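Local coordinates for putative metal resistance protein (Proteus mirabilis, PDB 6C29), which primes the disulfide isomerase ScsC through this tandem immunoglobulin-fold periplasmic domain of ScsB and, as the full-length protein, is probably a protein-disulfide reductase, at residues I222-S228 / V240-G245; S165-L171 / H204-D210. All blocks are in the same frame, centred on the assembly; numbering follows the deposited sequence.

Interaction 1: residues I222-S228 / V240-G245; sequences ITGKALS and VNDTIG
The carbonyl planes of Asp242 and Leu227 are used differently by the two bonds that join these residues. Leu227 N stands above the plane of the Asp242 carbonyl, 55° out of it, in a bond of 3.0 Å to Asp242 O, whereas Asp242 N lies nearer the Leu227 carbonyl plane, with Asp242 N to Leu227 O at 2.8 Å. The Asp242 carboxylate is met from above its plane, by the amide of the next residue, with Thr243 N to Asp242 OD2 at 2.8 Å, a bond within one strand that engages one carboxylate oxygen. Further along, Ile244 grips 222-228 with both its backbone polar atoms: Gly224 N donates to Ile244 O over 2.8 Å, and Ile244 N reaches Lys225 O over 2.9 Å in an almost linear approach. These bonds hold the type II turn of Ile222 to Lys225 against the departing chain. The Ile244 side chain packs against the turn, its CB beside Ile222 O and Lys225 O and its CG2 nearest Ile222 O and Thr223 CA. Its CG1 comes within 3.9 Å of Leu227 CB. With CG1 set between its backbone N and carbonyl carbon (chi1 56°), Ile222 carries CD1 to Ile244 CD1, 3.6 Å away; the two side chains cross obliquely. Tyr193 of strand 191-201 touches both. At the other end Ser228 OG turns to Asp186 of the neighbouring strand 182-186. The whole is the open end of an antiparallel beta hairpin, 226-233 with 236-243, which supplies the middle and one outer strand of a three-stranded sheet in an immunoglobulin-fold sandwich.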
ATOM      1  N   ILE A 222      -4.526 -11.543  20.263  1.00 37.18           N
ATOM      2  CA  ILE A 222      -4.906 -11.350  18.867  1.00 30.78           C
ATOM      3  C   ILE A 222      -4.948 -12.669  18.087  1.00 23.43           C
ATOM      4  O   ILE A 222      -5.088 -12.654  16.868  1.00 20.15           O
ATOM      5  CB  ILE A 222      -3.948 -10.385  18.150  1.00 32.02           C
ATOM      6  CG1 ILE A 222      -2.502 -10.886  18.256  1.00 27.26           C
ATOM      7  CG2 ILE A 222      -4.125  -8.983  18.711  1.00 39.34           C
ATOM      8  CD1 ILE A 222      -1.489 -10.088  17.426  1.00 30.10           C
ATOM      9  N   THR A 223      -4.833 -13.798  18.778  1.00 23.34           N
ATOM     10  CA  THR A 223      -4.973 -15.098  18.129  1.00 22.73           C
ATOM     11  C   THR A 223      -6.309 -15.149  17.404  1.00 22.01           C
ATOM     12  O   THR A 223      -7.315 -14.715  17.964  1.00 24.50           O
ATOM     13  CB  THR A 223      -4.859 -16.250  19.150  1.00 26.04           C
ATOM     14  OG1 THR A 223      -3.534 -16.248  19.713  1.00 27.47           O
ATOM     15  CG2 THR A 223      -5.089 -17.572  18.491  1.00 27.20           C
ATOM     16  N   GLY A 224      -6.324 -15.641  16.165  1.00 20.76           N
ATOM     17  CA  GLY A 224      -7.563 -15.712  15.396  1.00 21.09           C
ATOM     18  C   GLY A 224      -7.845 -14.486  14.539  1.00 20.85           C
ATOM     19  O   GLY A 224      -8.736 -14.525  13.704  1.00 23.62           O
ATOM     20  N   LYS A 225      -7.124 -13.384  14.779  1.00 20.08           N
ATOM     21  CA  LYS A 225      -7.249 -12.175  13.959  1.00 21.21           C
ATOM     22  C   LYS A 225      -6.514 -12.346  12.628  1.00 20.85           C
ATOM     23  O   LYS A 225      -5.712 -13.271  12.456  1.00 18.93           O
ATOM     24  CB  LYS A 225      -6.673 -10.956  14.696  1.00 23.77           C
ATOM     25  CG  LYS A 225      -7.279 -10.665  16.054  1.00 35.09           C
ATOM     26  CD  LYS A 225      -8.691 -10.117  16.064  1.00 50.28           C
ATOM     27  CE  LYS A 225      -9.033  -9.755  17.519  1.00 65.30           C
ATOM     28  NZ  LYS A 225     -10.292  -8.996  17.728  1.00 73.64           N
ATOM     29  N   ALA A 226      -6.754 -11.436  11.685  1.00 16.16           N
ATOM     30  CA  ALA A 226      -6.168 -11.558  10.354  1.00 15.74           C
ATOM     31  C   ALA A 226      -4.663 -11.374  10.396  1.00 16.18           C
ATOM     32  O   ALA A 226      -4.147 -10.471  11.082  1.00 17.29           O
ATOM     33  CB  ALA A 226      -6.790 -10.556   9.405  1.00 15.65           C
ATOM     34  N   LEU A 227      -3.966 -12.267   9.700  1.00 15.30           N
ATOM     35  CA  LEU A 227      -2.539 -12.155   9.456  1.00 16.28           C
ATOM     36  C   LEU A 227      -2.372 -11.809   7.986  1.00 16.42           C
ATOM     37  O   LEU A 227      -2.493 -12.646   7.101  1.00 17.51           O
ATOM     38  CB  LEU A 227      -1.807 -13.452   9.806  1.00 15.72           C
ATOM     39  CG  LEU A 227      -0.301 -13.458   9.516  1.00 16.56           C
ATOM     40  CD1 LEU A 227       0.439 -12.368  10.276  1.00 17.72           C
ATOM     41  CD2 LEU A 227       0.276 -14.794   9.842  1.00 16.40           C
ATOM     42  N   SER A 228      -2.048 -10.558   7.745  1.00 13.75           N
ATOM     43  CA  SER A 228      -1.901 -10.013   6.393  1.00 12.43           C
ATOM     44  C   SER A 228      -0.561  -9.324   6.339  1.00 11.35           C
ATOM     45  O   SER A 228      -0.222  -8.506   7.228  1.00 12.91           O
ATOM     46  CB  SER A 228      -3.029  -9.022   6.083  1.00 15.85           C
ATOM     47  OG  SER A 228      -2.805  -8.318   4.867  1.00 17.85           O
ATOM     48  N   VAL A 240       0.413 -12.237   1.570  1.00 10.55           N
ATOM     49  CA  VAL A 240      -0.057 -13.379   2.334  1.00 10.72           C
ATOM     50  C   VAL A 240      -1.279 -12.978   3.138  1.00 11.52           C
ATOM     51  O   VAL A 240      -1.294 -11.932   3.809  1.00 12.41           O
ATOM     52  CB  VAL A 240       1.030 -13.869   3.269  1.00 11.80           C
ATOM     53  CG1 VAL A 240       0.524 -15.034   4.084  1.00 11.79           C
ATOM     54  CG2 VAL A 240       2.245 -14.285   2.501  1.00 13.35           C
ATOM     55  N   ASN A 241      -2.311 -13.817   3.060  1.00 12.57           N
ATOM     56  CA  ASN A 241      -3.514 -13.676   3.864  1.00 14.54           C
ATOM     57  C   ASN A 241      -3.768 -14.967   4.610  1.00 14.42           C
ATOM     58  O   ASN A 241      -3.997 -16.035   4.022  1.00 16.11           O
ATOM     59  CB  ASN A 241      -4.718 -13.305   3.021  1.00 16.81           C
ATOM     60  CG  ASN A 241      -4.630 -11.899   2.472  1.00 22.06           C
ATOM     61  OD1 ASN A 241      -4.910 -10.915   3.165  1.00 28.91           O
ATOM     62  ND2 ASN A 241      -4.203 -11.802   1.250  1.00 18.97           N
ATOM     63  N   ASP A 242      -3.622 -14.872   5.925  1.00 13.82           N
ATOM     64  CA  ASP A 242      -3.716 -16.009   6.791  1.00 16.61           C
ATOM     65  C   ASP A 242      -4.357 -15.584   8.101  1.00 15.38           C
ATOM     66  O   ASP A 242      -5.021 -14.555   8.152  1.00 16.58           O
ATOM     67  CB  ASP A 242      -2.340 -16.603   6.987  1.00 22.06           C
ATOM     68  CG  ASP A 242      -2.381 -18.109   7.244  1.00 34.10           C
ATOM     69  OD1 ASP A 242      -2.340 -18.894   6.265  1.00 41.85           O
ATOM     70  OD2 ASP A 242      -2.456 -18.514   8.425  1.00 33.29           O
ATOM     71  N   THR A 243      -4.202 -16.409   9.139  1.00 15.32           N
ATOM     72  CA  THR A 243      -4.816 -16.149  10.447  1.00 16.12           C
ATOM     73  C   THR A 243      -3.763 -16.294  11.528  1.00 16.48           C
ATOM     74  O   THR A 243      -2.988 -17.223  11.474  1.00 16.95           O
ATOM     75  CB  THR A 243      -5.965 -17.131  10.707  1.00 18.75           C
ATOM     76  OG1 THR A 243      -6.914 -17.017   9.647  1.00 20.20           O
ATOM     77  CG2 THR A 243      -6.660 -16.876  12.046  1.00 19.62           C
ATOM     78  N   ILE A 244      -3.723 -15.360  12.475  1.00 15.64           N
ATOM     79  CA  ILE A 244      -2.771 -15.427  13.595  1.00 16.18           C
ATOM     80  C   ILE A 244      -3.026 -16.644  14.424  1.00 19.73           C
ATOM     81  O   ILE A 244      -4.115 -16.816  14.972  1.00 21.45           O
ATOM     82  CB  ILE A 244      -2.854 -14.182  14.464  1.00 16.58           C
ATOM     83  CG1 ILE A 244      -2.499 -12.966  13.615  1.00 17.33           C
ATOM     84  CG2 ILE A 244      -1.916 -14.271  15.651  1.00 19.47           C
ATOM     85  CD1 ILE A 244      -2.521 -11.624  14.318  1.00 21.56           C
ATOM     86  N   GLY A 245      -2.019 -17.501  14.501  1.00 17.45           N
ATOM     87  CA  GLY A 245      -2.145 -18.701  15.316  1.00 18.62           C
ATOM     88  C   GLY A 245      -2.293 -19.948  14.485  1.00 21.83           C
ATOM     89  O   GLY A 245      -2.147 -21.064  14.972  1.00 23.20           O
TER

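Interaction 2: residues S165-L171 / H204-D210; sequences SQLTLSL and HLSVTVD
Leu169 and Val207 lie side by side and point the same way, their CB atoms 3.9 Å apart, and they set the pattern for the whole strand pair. Leu167 beside Val209 and Leu171 beside Leu205 repeat it on the same face. The closest atoms of the last pair are the branch ends, Leu171 CD1 and Leu205 CD2, at 4.0 Å. Leu169 and Leu171 both turn CG anti to their carbonyl carbon (chi1 -47° for Leu169), which brings Leu169 CG alongside Val207 CB and lets Leu171 CD1 also approach Val207 CG2, at 4.4 Å. Each of these apolar pairs is a hydrogen-bonded pair of the ladder. Leu169 N to Val207 O, 2.8 Å, lies in the carbonyl plane, while the return bond from Val207 N meets Leu169 O tilted by 25°. Between them the non-hydrogen-bonded pairs add CA-H...O contacts, such as Thr168 CA to Val207 O at 3.2 Å. On the polar face Ser170 OG sits at the His204 ring edge, nearest CE1, a closeness left doubtful by a second Ser170 conformer. The Gln166 amide and the Asp210 carboxylate cross with their planes 43° apart; Gln166 OE1 and Asp210 OD1 stay 4.0 Å from each other. A water bonded to Leu169 O also meets Ser206 OG, although that link rests on one of two serine conformers and is doubtful. Apolar on one face and polar on the other, these are the two central strands of the four-stranded antiparallel sheet of order 155-163, 166-173, 204-213, 191-201, characteristic of a layer of an immunoglobulin-like beta sandwich.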
ATOM      1  N   SER A 165       2.495 -10.995  24.072  1.00 29.48           N
ATOM      2  CA  SER A 165       2.430  -9.794  23.230  1.00 26.85           C
ATOM      3  C   SER A 165       3.464  -9.789  22.102  1.00 22.47           C
ATOM      4  O   SER A 165       3.929  -8.731  21.688  1.00 22.76           O
ATOM      5  CB  SER A 165       2.610  -8.534  24.077  1.00 32.61           C
ATOM      6  OG  SER A 165       1.638  -8.486  25.100  1.00 41.40           O
ATOM      7  N   GLN A 166       3.791 -10.983  21.613  1.00 21.58           N
ATOM      8  CA  GLN A 166       4.768 -11.167  20.544  1.00 21.32           C
ATOM      9  C   GLN A 166       4.238 -12.126  19.488  1.00 16.79           C
ATOM     10  O   GLN A 166       3.838 -13.258  19.798  1.00 17.60           O
ATOM     11  CB  GLN A 166       6.060 -11.710  21.118  1.00 25.83           C
ATOM     12  CG  GLN A 166       7.164 -11.879  20.124  1.00 32.46           C
ATOM     13  CD  GLN A 166       8.382 -12.453  20.791  1.00 42.84           C
ATOM     14  OE1 GLN A 166       9.005 -11.801  21.628  1.00 45.76           O
ATOM     15  NE2 GLN A 166       8.698 -13.700  20.472  1.00 45.71           N
ATOM     16  N   LEU A 167       4.219 -11.663  18.243  1.00 16.60           N
ATOM     17  CA  LEU A 167       3.840 -12.484  17.102  1.00 16.64           C
ATOM     18  C   LEU A 167       5.059 -13.113  16.491  1.00 15.41           C
ATOM     19  O   LEU A 167       6.043 -12.412  16.232  1.00 15.52           O
ATOM     20  CB  LEU A 167       3.124 -11.631  16.069  1.00 16.99           C
ATOM     21  CG  LEU A 167       2.769 -12.245  14.715  1.00 16.32           C
ATOM     22  CD1 LEU A 167       1.697 -13.258  14.869  1.00 18.28           C
ATOM     23  CD2 LEU A 167       2.310 -11.129  13.745  1.00 18.12           C
ATOM     24  N   THR A 168       5.018 -14.427  16.283  1.00 16.60           N
ATOM     25  CA  THR A 168       6.094 -15.131  15.597  0.61 16.89           C
ATOM     26  C   THR A 168       5.571 -15.790  14.341  1.00 16.59           C
ATOM     27  O   THR A 168       4.514 -16.415  14.366  1.00 18.34           O
ATOM     28  CB  THR A 168       6.746 -16.205  16.482  0.61 21.39           C
ATOM     29  OG1 THR A 168       7.313 -15.582  17.640  0.61 23.97           O
ATOM     30  CG2 THR A 168       7.844 -16.941  15.714  0.61 20.85           C
ATOM     31  N   LEU A 169       6.316 -15.664  13.241  1.00 15.16           N
ATOM     32  CA  LEU A 169       6.001 -16.288  11.966  1.00 15.07           C
ATOM     33  C   LEU A 169       7.112 -17.218  11.531  1.00 16.30           C
ATOM     34  O   LEU A 169       8.291 -16.956  11.780  1.00 16.64           O
ATOM     35  CB  LEU A 169       5.819 -15.258  10.849  1.00 14.64           C
ATOM     36  CG  LEU A 169       4.970 -14.021  11.072  1.00 15.63           C
ATOM     37  CD1 LEU A 169       4.941 -13.135   9.795  1.00 18.52           C
ATOM     38  CD2 LEU A 169       3.598 -14.395  11.494  1.00 19.15           C
ATOM     39  N   SER A 170       6.716 -18.268  10.822  1.00 16.57           N
ATOM     40  CA  SER A 170       7.649 -19.169  10.185  0.54 18.69           C
ATOM     41  C   SER A 170       7.216 -19.305   8.742  1.00 16.46           C
ATOM     42  O   SER A 170       6.080 -19.687   8.479  1.00 17.45           O
ATOM     43  CB  SER A 170       7.670 -20.517  10.901  0.54 21.34           C
ATOM     44  OG  SER A 170       8.272 -21.510  10.099  0.54 23.09           O
ATOM     45  N   LEU A 171       8.105 -18.931   7.824  1.00 14.23           N
ATOM     46  CA  LEU A 171       7.799 -18.853   6.402  1.00 13.94           C
ATOM     47  C   LEU A 171       8.773 -19.704   5.622  1.00 15.69           C
ATOM     48  O   LEU A 171       9.987 -19.541   5.737  1.00 17.48           O
ATOM     49  CB  LEU A 171       7.862 -17.404   5.904  1.00 16.25           C
ATOM     50  CG  LEU A 171       7.035 -16.402   6.703  1.00 21.58           C
ATOM     51  CD1 LEU A 171       7.246 -14.995   6.194  1.00 24.84           C
ATOM     52  CD2 LEU A 171       5.561 -16.728   6.615  1.00 27.11           C
ATOM     53  N   HIS A 204      14.144 -21.303   5.288  1.00 12.55           N
ATOM     54  CA  HIS A 204      13.358 -20.970   6.458  1.00 12.98           C
ATOM     55  C   HIS A 204      13.583 -19.535   6.900  1.00 12.69           C
ATOM     56  O   HIS A 204      14.723 -19.094   7.113  1.00 13.97           O
ATOM     57  CB  HIS A 204      13.699 -21.935   7.591  1.00 15.96           C
ATOM     58  CG  HIS A 204      13.025 -21.623   8.880  1.00 23.35           C
ATOM     59  ND1 HIS A 204      11.663 -21.718   9.057  1.00 25.61           N
ATOM     60  CD2 HIS A 204      13.531 -21.171  10.051  1.00 30.31           C
ATOM     61  CE1 HIS A 204      11.360 -21.338  10.288  1.00 28.52           C
ATOM     62  NE2 HIS A 204      12.475 -21.006  10.910  1.00 32.61           N
ATOM     63  N   LEU A 205      12.477 -18.803   7.011  1.00 12.94           N
ATOM     64  CA  LEU A 205      12.483 -17.437   7.518  1.00 12.70           C
ATOM     65  C   LEU A 205      11.648 -17.326   8.794  1.00 13.48           C
ATOM     66  O   LEU A 205      10.466 -17.656   8.781  1.00 14.86           O
ATOM     67  CB  LEU A 205      11.949 -16.508   6.436  1.00 12.85           C
ATOM     68  CG  LEU A 205      11.737 -15.030   6.792  1.00 13.33           C
ATOM     69  CD1 LEU A 205      12.996 -14.375   7.197  1.00 13.68           C
ATOM     70  CD2 LEU A 205      11.132 -14.277   5.627  1.00 12.89           C
ATOM     71  N   SER A 206      12.268 -16.876   9.872  1.00 13.13           N
ATOM     72  CA  SER A 206      11.586 -16.639  11.130  0.66 15.23           C
ATOM     73  C   SER A 206      11.434 -15.136  11.329  1.00 13.32           C
ATOM     74  O   SER A 206      12.361 -14.367  11.062  1.00 14.12           O
ATOM     75  CB  SER A 206      12.358 -17.264  12.294  0.66 18.78           C
ATOM     76  OG  SER A 206      11.712 -16.995  13.525  0.66 21.97           O
ATOM     77  N   VAL A 207      10.264 -14.724  11.785  1.00 12.88           N
ATOM     78  CA  VAL A 207       9.949 -13.338  12.030  1.00 13.06           C
ATOM     79  C   VAL A 207       9.386 -13.172  13.420  1.00 13.37           C
ATOM     80  O   VAL A 207       8.511 -13.943  13.820  1.00 15.55           O
ATOM     81  CB  VAL A 207       8.907 -12.823  11.023  1.00 14.56           C
ATOM     82  CG1 VAL A 207       8.684 -11.352  11.177  1.00 14.48           C
ATOM     83  CG2 VAL A 207       9.321 -13.151   9.574  1.00 14.67           C
ATOM     84  N   THR A 208       9.866 -12.199  14.172  1.00 12.35           N
ATOM     85  CA  THR A 208       9.225 -11.873  15.430  0.51 14.18           C
ATOM     86  C   THR A 208       8.864 -10.398  15.424  1.00 14.26           C
ATOM     87  O   THR A 208       9.616  -9.547  14.925  1.00 15.46           O
ATOM     88  CB  THR A 208      10.114 -12.220  16.635  0.51 18.61           C
ATOM     89  OG1 THR A 208      11.200 -11.297  16.717  0.51 19.01           O
ATOM     90  CG2 THR A 208      10.660 -13.642  16.491  0.51 22.71           C
ATOM     91  N   VAL A 209       7.666 -10.112  15.933  1.00 14.51           N
ATOM     92  CA  VAL A 209       7.087  -8.767  15.944  1.00 13.99           C
ATOM     93  C   VAL A 209       6.490  -8.495  17.336  1.00 15.87           C
ATOM     94  O   VAL A 209       5.664  -9.267  17.811  1.00 15.32           O
ATOM     95  CB  VAL A 209       5.962  -8.631  14.879  1.00 21.15           C
ATOM     96  CG1 VAL A 209       5.429  -7.226  14.866  1.00 26.95           C
ATOM     97  CG2 VAL A 209       6.467  -9.027  13.507  1.00 25.46           C
ATOM     98  N   ASP A 210       6.930  -7.432  18.007  1.00 16.96           N
ATOM     99  CA  ASP A 210       6.310  -7.013  19.260  1.00 20.33           C
ATOM    100  C   ASP A 210       4.981  -6.335  18.966  1.00 17.74           C
ATOM    101  O   ASP A 210       4.859  -5.583  18.004  1.00 19.71           O
ATOM    102  CB  ASP A 210       7.206  -6.044  20.036  1.00 32.12           C
ATOM    103  CG  ASP A 210       8.469  -6.701  20.555  1.00 49.43           C
ATOM    104  OD1 ASP A 210       8.430  -7.912  20.878  1.00 54.44           O
ATOM    105  OD2 ASP A 210       9.506  -5.999  20.617  1.00 57.11           O
TER
HETATM  106  O   HOH W   1       9.678 -18.633  13.718  1.00 35.04           O

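Read from the N terminus, the chain enters this C-terminal half through strand 155-163 and turns into 165-171. It then leaves for strands 182-186 and 191-201 before 204-210 returns beside 165-171, so that interaction 2 closes a loop of 32 residues. A short connection leads to 222-228, and interaction 1 closes the far smaller loop of a hairpin. The two closures follow in series, neither nesting nor crossing, with centres about 12 Å apart. They belong to opposing sheets of one sandwich: Leu227 CD2 packs on Leu169 CD2 at 3.7 Å, and Ile244 CG2 lies 3.8 Å from Leu167 CD1, joining the layers through their apolar faces.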